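Local coordinates for hyaluronidase-phage associated (Streptococcus pyogenes, PDB 2WB3) that cleaves hyaluronan as a phage tail-fibre hyaluronate lyase, built around a triple-stranded beta-helix, at the interface of chains A and B. Sequence-based numbering; all coordinates share one arbitrary frame. Chains: chain A/B, Hyaluronidase-phage associated.

Contact 1: the interface of chains A and B. Residues chain A 69-72; chain B 49-50.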
# COMPACT_ATOMS: atom_id res chain seq x y z
N VAL A 69 18.71 -7.73 -17.20
CA VAL A 69 18.38 -7.77 -18.64
C VAL A 69 18.72 -6.46 -19.40
O VAL A 69 18.83 -5.39 -18.80
CB VAL A 69 16.91 -8.15 -18.89
CG1 VAL A 69 16.58 -9.53 -18.30
CG2 VAL A 69 15.89 -7.08 -18.37
N LYS A 70 18.88 -6.57 -20.72
CA LYS A 70 19.03 -5.39 -21.60
C LYS A 70 17.74 -4.66 -21.75
O LYS A 70 16.69 -5.17 -21.41
CB LYS A 70 19.50 -5.82 -22.98
CG LYS A 70 18.62 -6.87 -23.64
CD LYS A 70 19.33 -7.23 -24.98
CE LYS A 70 18.64 -8.32 -25.76
NZ LYS A 70 17.22 -7.94 -25.75
N LYS A 71 17.81 -3.45 -22.29
CA LYS A 71 16.61 -2.71 -22.60
C LYS A 71 15.74 -3.57 -23.56
O LYS A 71 16.26 -4.05 -24.54
CB LYS A 71 16.99 -1.38 -23.28
CG LYS A 71 15.80 -0.48 -23.63
CD LYS A 71 16.36 0.92 -23.81
CE LYS A 71 15.28 2.01 -23.78
NZ LYS A 71 14.23 1.65 -24.74
N GLN A 72 14.44 -3.69 -23.27
CA GLN A 72 13.52 -4.58 -23.94
C GLN A 72 13.46 -4.32 -25.45
O GLN A 72 13.74 -5.22 -26.26
CB GLN A 72 12.12 -4.42 -23.39
CG GLN A 72 11.69 -5.40 -22.30
CD GLN A 72 10.21 -5.21 -21.94
OE1 GLN A 72 9.87 -4.76 -20.83
NE2 GLN A 72 9.31 -5.51 -22.89
N GLU B 49 16.50 -3.75 -15.55
CA GLU B 49 16.57 -3.56 -17.00
C GLU B 49 17.42 -2.31 -17.32
O GLU B 49 17.22 -1.26 -16.73
CB GLU B 49 15.15 -3.36 -17.54
CG GLU B 49 15.04 -3.45 -19.06
CD GLU B 49 13.69 -3.04 -19.57
OE1 GLU B 49 12.68 -3.30 -18.87
OE2 GLU B 49 13.63 -2.46 -20.67
N ASN B 50 18.41 -2.44 -18.19
CA ASN B 50 19.16 -1.27 -18.66
C ASN B 50 18.15 -0.21 -19.15
O ASN B 50 17.26 -0.51 -19.96
CB ASN B 50 20.12 -1.72 -19.77
CG ASN B 50 21.19 -0.67 -20.09
OD1 ASN B 50 21.06 0.52 -19.74
ND2 ASN B 50 22.30 -1.12 -20.67

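Contact 2: the interface of chains A and B. Residues chain A 99-102; chain B 84, 86-88.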
# COMPACT_ATOMS: atom_id res chain seq x y z
N ARG A 99 24.01 -20.88 5.81
CA ARG A 99 23.85 -21.97 6.76
C ARG A 99 22.82 -22.94 6.25
O ARG A 99 21.93 -22.57 5.52
CB ARG A 99 23.35 -21.39 8.07
CG ARG A 99 24.19 -20.23 8.53
CD ARG A 99 23.68 -19.69 9.82
NE ARG A 99 24.46 -20.26 10.91
CZ ARG A 99 23.97 -20.49 12.12
NH1 ARG A 99 22.72 -20.20 12.41
NH2 ARG A 99 24.75 -21.00 13.07
N ASN A 100 22.90 -24.20 6.69
CA ASN A 100 21.86 -25.18 6.33
C ASN A 100 21.56 -25.96 7.61
O ASN A 100 22.48 -26.44 8.23
CB ASN A 100 22.38 -26.13 5.27
CG ASN A 100 21.27 -26.80 4.46
OD1 ASN A 100 20.09 -26.77 4.79
ND2 ASN A 100 21.65 -27.38 3.36
N LYS A 101 20.29 -26.01 8.00
CA LYS A 101 19.87 -26.45 9.36
C LYS A 101 20.60 -25.74 10.52
O LYS A 101 21.00 -26.40 11.48
CB LYS A 101 20.02 -27.96 9.53
CG LYS A 101 19.18 -28.74 8.55
CD LYS A 101 18.71 -30.09 9.12
CE LYS A 101 19.68 -31.19 8.72
NZ LYS A 101 20.17 -31.03 7.29
N ASN A 102 20.75 -24.41 10.42
CA ASN A 102 21.40 -23.61 11.46
C ASN A 102 22.87 -23.95 11.74
O ASN A 102 23.38 -23.61 12.81
CB ASN A 102 20.60 -23.62 12.75
CG ASN A 102 19.13 -23.61 12.48
OD1 ASN A 102 18.56 -22.55 12.24
ND2 ASN A 102 18.50 -24.81 12.50
N TYR B 84 22.31 -13.16 5.06
CA TYR B 84 22.30 -14.33 5.88
C TYR B 84 21.32 -15.29 5.23
O TYR B 84 20.15 -14.98 5.11
CB TYR B 84 21.78 -13.93 7.25
CG TYR B 84 21.64 -15.05 8.23
CD1 TYR B 84 22.66 -15.35 9.14
CD2 TYR B 84 20.47 -15.79 8.29
CE1 TYR B 84 22.51 -16.41 10.08
CE2 TYR B 84 20.32 -16.85 9.20
CZ TYR B 84 21.34 -17.15 10.08
OH TYR B 84 21.15 -18.17 10.98
N ASN B 86 19.67 -19.18 5.44
CA ASN B 86 19.59 -20.40 6.20
C ASN B 86 18.47 -21.28 5.65
O ASN B 86 17.69 -20.85 4.83
CB ASN B 86 19.24 -20.03 7.63
CG ASN B 86 19.32 -21.21 8.59
OD1 ASN B 86 20.10 -22.16 8.43
ND2 ASN B 86 18.52 -21.14 9.61
N SER B 87 18.45 -22.53 6.08
CA SER B 87 17.29 -23.36 5.89
C SER B 87 17.05 -24.01 7.23
O SER B 87 17.75 -24.94 7.57
CB SER B 87 17.56 -24.41 4.85
OG SER B 87 16.44 -25.28 4.74
N THR B 88 16.11 -23.50 7.99
CA THR B 88 15.94 -24.04 9.34
C THR B 88 15.62 -25.57 9.26
O THR B 88 16.22 -26.38 9.97
CB THR B 88 14.93 -23.24 10.19
OG1 THR B 88 13.71 -23.08 9.48
CG2 THR B 88 15.43 -21.85 10.49

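Contact 3: the interface of chains A and B. Residues chain A 114, 126, 128, 137; chain B 121-122, 126, 128.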
# COMPACT_ATOMS: atom_id res chain seq x y z
N PHE A 114 37.02 -16.19 2.41
CA PHE A 114 35.89 -17.12 2.42
C PHE A 114 36.25 -18.38 3.21
O PHE A 114 37.45 -18.71 3.40
CB PHE A 114 35.37 -17.44 0.99
CG PHE A 114 36.33 -18.21 0.15
CD1 PHE A 114 36.33 -19.58 0.16
CD2 PHE A 114 37.24 -17.56 -0.66
CE1 PHE A 114 37.24 -20.30 -0.60
CE2 PHE A 114 38.13 -18.26 -1.43
CZ PHE A 114 38.14 -19.63 -1.38
N LEU A 126 43.58 -21.75 -9.84
CA LEU A 126 43.44 -20.86 -8.73
C LEU A 126 44.80 -20.18 -8.53
O LEU A 126 45.81 -20.87 -8.33
CB LEU A 126 43.06 -21.64 -7.46
CG LEU A 126 42.79 -20.69 -6.30
CD1 LEU A 126 41.49 -19.86 -6.53
CD2 LEU A 126 42.68 -21.47 -5.06
N VAL A 128 47.17 -18.30 -6.04
CA VAL A 128 47.34 -18.16 -4.59
C VAL A 128 48.74 -17.64 -4.25
O VAL A 128 49.60 -17.59 -5.12
CB VAL A 128 47.15 -19.51 -3.85
CG1 VAL A 128 45.70 -19.92 -3.82
CG2 VAL A 128 47.98 -20.61 -4.47
N ALA A 137 47.88 -24.38 0.29
CA ALA A 137 48.04 -24.95 -1.03
C ALA A 137 49.35 -24.47 -1.65
O ALA A 137 49.76 -23.32 -1.44
CB ALA A 137 46.86 -24.59 -1.91
N ILE B 121 41.12 -16.37 -8.06
CA ILE B 121 42.26 -15.75 -7.44
C ILE B 121 41.96 -15.51 -5.97
O ILE B 121 40.89 -15.03 -5.61
CB ILE B 121 42.55 -14.39 -8.04
CG1 ILE B 121 42.86 -14.48 -9.52
CG2 ILE B 121 43.77 -13.75 -7.38
CD1 ILE B 121 42.87 -13.08 -10.16
N VAL B 122 42.94 -15.84 -5.13
CA VAL B 122 42.91 -15.46 -3.74
C VAL B 122 44.19 -14.66 -3.47
O VAL B 122 45.29 -15.17 -3.64
CB VAL B 122 42.88 -16.70 -2.84
CG1 VAL B 122 42.85 -16.28 -1.40
CG2 VAL B 122 41.67 -17.59 -3.14
N LEU B 126 45.37 -20.26 0.43
CA LEU B 126 44.20 -21.07 0.57
C LEU B 126 44.61 -22.26 1.44
O LEU B 126 45.53 -23.01 1.09
CB LEU B 126 43.73 -21.57 -0.81
CG LEU B 126 42.42 -22.33 -0.68
CD1 LEU B 126 41.24 -21.40 -0.30
CD2 LEU B 126 42.13 -23.00 -1.96
N VAL B 128 43.78 -25.95 2.48
CA VAL B 128 43.05 -27.10 1.93
C VAL B 128 43.49 -28.40 2.63
O VAL B 128 44.47 -28.41 3.36
CB VAL B 128 43.29 -27.28 0.41
CG1 VAL B 128 42.57 -26.22 -0.37
CG2 VAL B 128 44.76 -27.25 0.08

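Contact 4: the interface of chains A and B. Residues chain A 64-67; chain B 42, 44-46.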
# COMPACT_ATOMS: atom_id res chain seq x y z
N LEU A 64 15.03 -15.85 -3.27
CA LEU A 64 15.28 -14.59 -4.00
C LEU A 64 15.75 -14.91 -5.41
O LEU A 64 16.72 -15.65 -5.58
CB LEU A 64 16.35 -13.78 -3.29
CG LEU A 64 16.85 -12.55 -4.11
CD1 LEU A 64 15.72 -11.54 -4.31
CD2 LEU A 64 17.98 -11.92 -3.33
N SER A 65 15.07 -14.36 -6.42
CA SER A 65 15.47 -14.64 -7.78
C SER A 65 15.80 -13.26 -8.42
O SER A 65 15.02 -12.33 -8.34
CB SER A 65 14.32 -15.34 -8.57
OG SER A 65 14.74 -15.38 -9.95
N ILE A 66 16.95 -13.16 -9.08
CA ILE A 66 17.40 -11.87 -9.69
C ILE A 66 17.62 -12.08 -11.18
O ILE A 66 18.30 -13.01 -11.56
CB ILE A 66 18.72 -11.40 -9.07
CG1 ILE A 66 18.38 -10.83 -7.66
CG2 ILE A 66 19.43 -10.26 -9.91
CD1 ILE A 66 19.58 -10.56 -6.85
N ASP A 67 17.06 -11.21 -12.00
CA ASP A 67 17.42 -11.21 -13.42
C ASP A 67 17.96 -9.85 -13.84
O ASP A 67 17.47 -8.83 -13.40
CB ASP A 67 16.22 -11.57 -14.27
CG ASP A 67 16.61 -12.02 -15.67
OD1 ASP A 67 17.78 -12.24 -15.96
OD2 ASP A 67 15.72 -12.18 -16.50
N GLY B 42 11.01 -17.34 -7.70
CA GLY B 42 11.46 -16.69 -6.46
C GLY B 42 10.35 -16.14 -5.63
O GLY B 42 9.40 -15.60 -6.15
N LEU B 44 10.75 -13.58 -3.86
CA LEU B 44 10.89 -12.19 -4.35
C LEU B 44 11.64 -12.34 -5.66
O LEU B 44 12.65 -13.01 -5.72
CB LEU B 44 11.70 -11.30 -3.34
CG LEU B 44 12.11 -9.92 -3.89
CD1 LEU B 44 10.88 -9.11 -4.32
CD2 LEU B 44 12.94 -9.04 -2.88
N LYS B 45 11.16 -11.68 -6.70
CA LYS B 45 11.92 -11.63 -7.95
C LYS B 45 12.26 -10.17 -8.24
O LYS B 45 11.39 -9.33 -8.19
CB LYS B 45 11.02 -12.14 -9.09
CG LYS B 45 11.51 -12.00 -10.54
CD LYS B 45 12.75 -12.80 -10.81
CE LYS B 45 13.23 -12.64 -12.30
NZ LYS B 45 12.24 -13.09 -13.36
N ILE B 46 13.53 -9.91 -8.49
CA ILE B 46 13.95 -8.54 -8.77
C ILE B 46 14.50 -8.59 -10.20
O ILE B 46 15.40 -9.36 -10.49
CB ILE B 46 15.07 -8.05 -7.82
CG1 ILE B 46 14.70 -8.16 -6.33
CG2 ILE B 46 15.39 -6.56 -8.15
CD1 ILE B 46 15.91 -7.82 -5.35
O HOH W 1 14.05 -14.23 -15.63

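Contact 1: the interface of chains A and B
The carboxylate oxygen B:Glu49 OE2 accepts a hydrogen bond from the backbone amide A:Gln72 N at 3.0 Å. The N-H points well at the oxygen, but it comes from above the carboxylate plane, 48° out of it. What brings the acid there is its own long reach: CG stands anti to the backbone N (chi1 -168°) and the chain runs on extended, past the strand end and along the loop of A:Lys70, A:Lys71 and A:Gln72. On the way CG passes the carbonyl oxygen of A:Lys70, and B:Glu49 CG touches A:Val69 CG2 at 3.8 Å. The side chain of A:Gln72 crosses the acid at about a right angle, amide and carboxylate planes 48° apart. The side chain of A:Lys71 crosses that of B:Glu49 at a slant. This is the end of a parallel beta pairing between the chains of the triple-stranded beta-helix, where strand A 64-69 lies beside strand B 45-49. The last rung is the bond from B:Asn50 N to A:Val69 O, 3.0 Å, and just past it A:Lys71 CB packs on the carbonyl oxygen B:Asn50 O at 3.4 Å.

Contact 2: the interface of chains A and B
The guanidinium of A:Arg99 has the backbone carbonyl carbon (C) of A:Asn102, from its own chain, over the centre of one face, while its NH1 reaches across to the phenol of B:Tyr84. A:Arg99 NH1 donates to B:Tyr84 OH at 2.9 Å, with the oxygen tilted 21° from the guanidinium plane. Ring and guanidinium are turned 48° apart, neither stacked nor square; the extended chi2 carries A:Arg99 CD to the phenol end of the ring, 3.5 Å from B:Tyr84 CZ, and a bend at chi3 swings the guanidinium so that NH1 reaches the hydroxyl. Next to this pair, the amide of B:Asn86 works in both directions. B:Asn86 OD1 takes the backbone N-H of A:Asn102 N at 3.1 Å, in the carbonyl plane and on a lone pair. B:Asn86 ND2 gives a bond to A:Asn102 OD1 at 3.0 Å, which leaves the B:Asn86 amide close to its own plane but arrives above the side-chain carbonyl plane of A:Asn102. The two amides are thus inclined by 64°, and the paired grip should fix the rotation of B:Asn86. The backbone adds A:Lys101 N to B:Ser87 O at 2.8 Å. In the fold, strand B 83-86 and the residues just after it meet the end of strand A 96-100 and the turn leading into strand 103-108.

Contact 3: the interface of chains A and B
Strands 126-127 of both chains meet here, flanked by strand A 114-116, strand B 120-122 and the A:Ala137 segment that leads into helix 140-152. In this HylP-family hyaluronate lyase the patch lies between the beta-rich body and the C-terminal helices. The same leucine from each chain faces its copy: A:Leu126 CD2 presses on B:Leu126 CD2 at 3.5 Å, tighter than usual for two methyls, with the side chains crossing at about a right angle. The other methyl, B:Leu126 CD1, points at the far end of the A:Phe114 ring, 3.7 Å from A:Phe114 CZ. A:Phe114 extends to that point because its CG lies between the backbone N and the carbonyl carbon (chi1 67°). A:Phe114 CE2 touches B:Val122 CG2 at 4.0 Å, and that methyl also meets A:Leu126 CD1, so one valine branch bridges phenylalanine and leucine. From another side A:Val128 CG1 rests on B:Leu126 CB. Polar contact comes from the backbone: A:Ala137 N donates to B:Leu126 O at 2.8 Å. The methyl A:Ala137 CB also packs on B:Val128 CG2 at 3.9 Å.

Contact 4: the interface of chains A and B
B:Lys45 runs alongside strand A 64-69, and its side chain can be followed over A:Ser65 to A:Asp67. CB and CG set out past the carbonyl oxygen of A:Ser65. The bend at chi2 (64°) turns the chain onto the serine, where B:Lys45 CD lies 3.7 Å from A:Ser65 CB and 3.4 Å from the hydroxyl A:Ser65 OG; CE moves on to A:Asp67 CB, and a further bend at chi4 (-60°) sets the direction of NZ. The tip, B:Lys45 NZ, stops 4.8 Å from A:Asp67 OD2, too far for a direct salt bridge. Water 1 bridges the lysine amine and the carboxylate, 3.1 Å from B:Lys45 NZ and 2.8 Å from A:Asp67 OD2. The other side of the pairing is apolar. A:Leu64 CD1 lies against B:Leu44 and meets B:Ile46 CD1 at 3.9 Å, the leucine and isoleucine crossing obliquely. The backbones between these two sides are joined as in a parallel sheet: A:Ser65 N bonds to B:Leu44 O, B:Ile46 N to A:Ser65 O at 2.8 Å, and A:Asp67 N to B:Ile46 O. A:Ser65 thus both donates and accepts through its main chain, while its CB also packs on B:Gly42 CA. In the fold, this is an intermolecular stretch of the triple-stranded beta-helix, strand A 64-69 pairing in parallel register with B:Leu44 and strand B 45-49.

Contacts 1 and 4 belong to one pairing, strand A 64-69 beside strand B 45-49, with contact 4 at its start and contact 1 at its end; the centres of their C-alpha atoms are about 15 Å apart. Contact 2 lies about 19 Å from contact 4 and uses later strands, A 96-100 and B 83-86. Contact 3 is about 25 Å from contact 2 and 35 Å from contact 1, near the C-terminal helices. Different segments therefore hold the same two chains together along the fibre, in keeping with a triple-stranded beta-helix, in which a third chain would be expected to join these two.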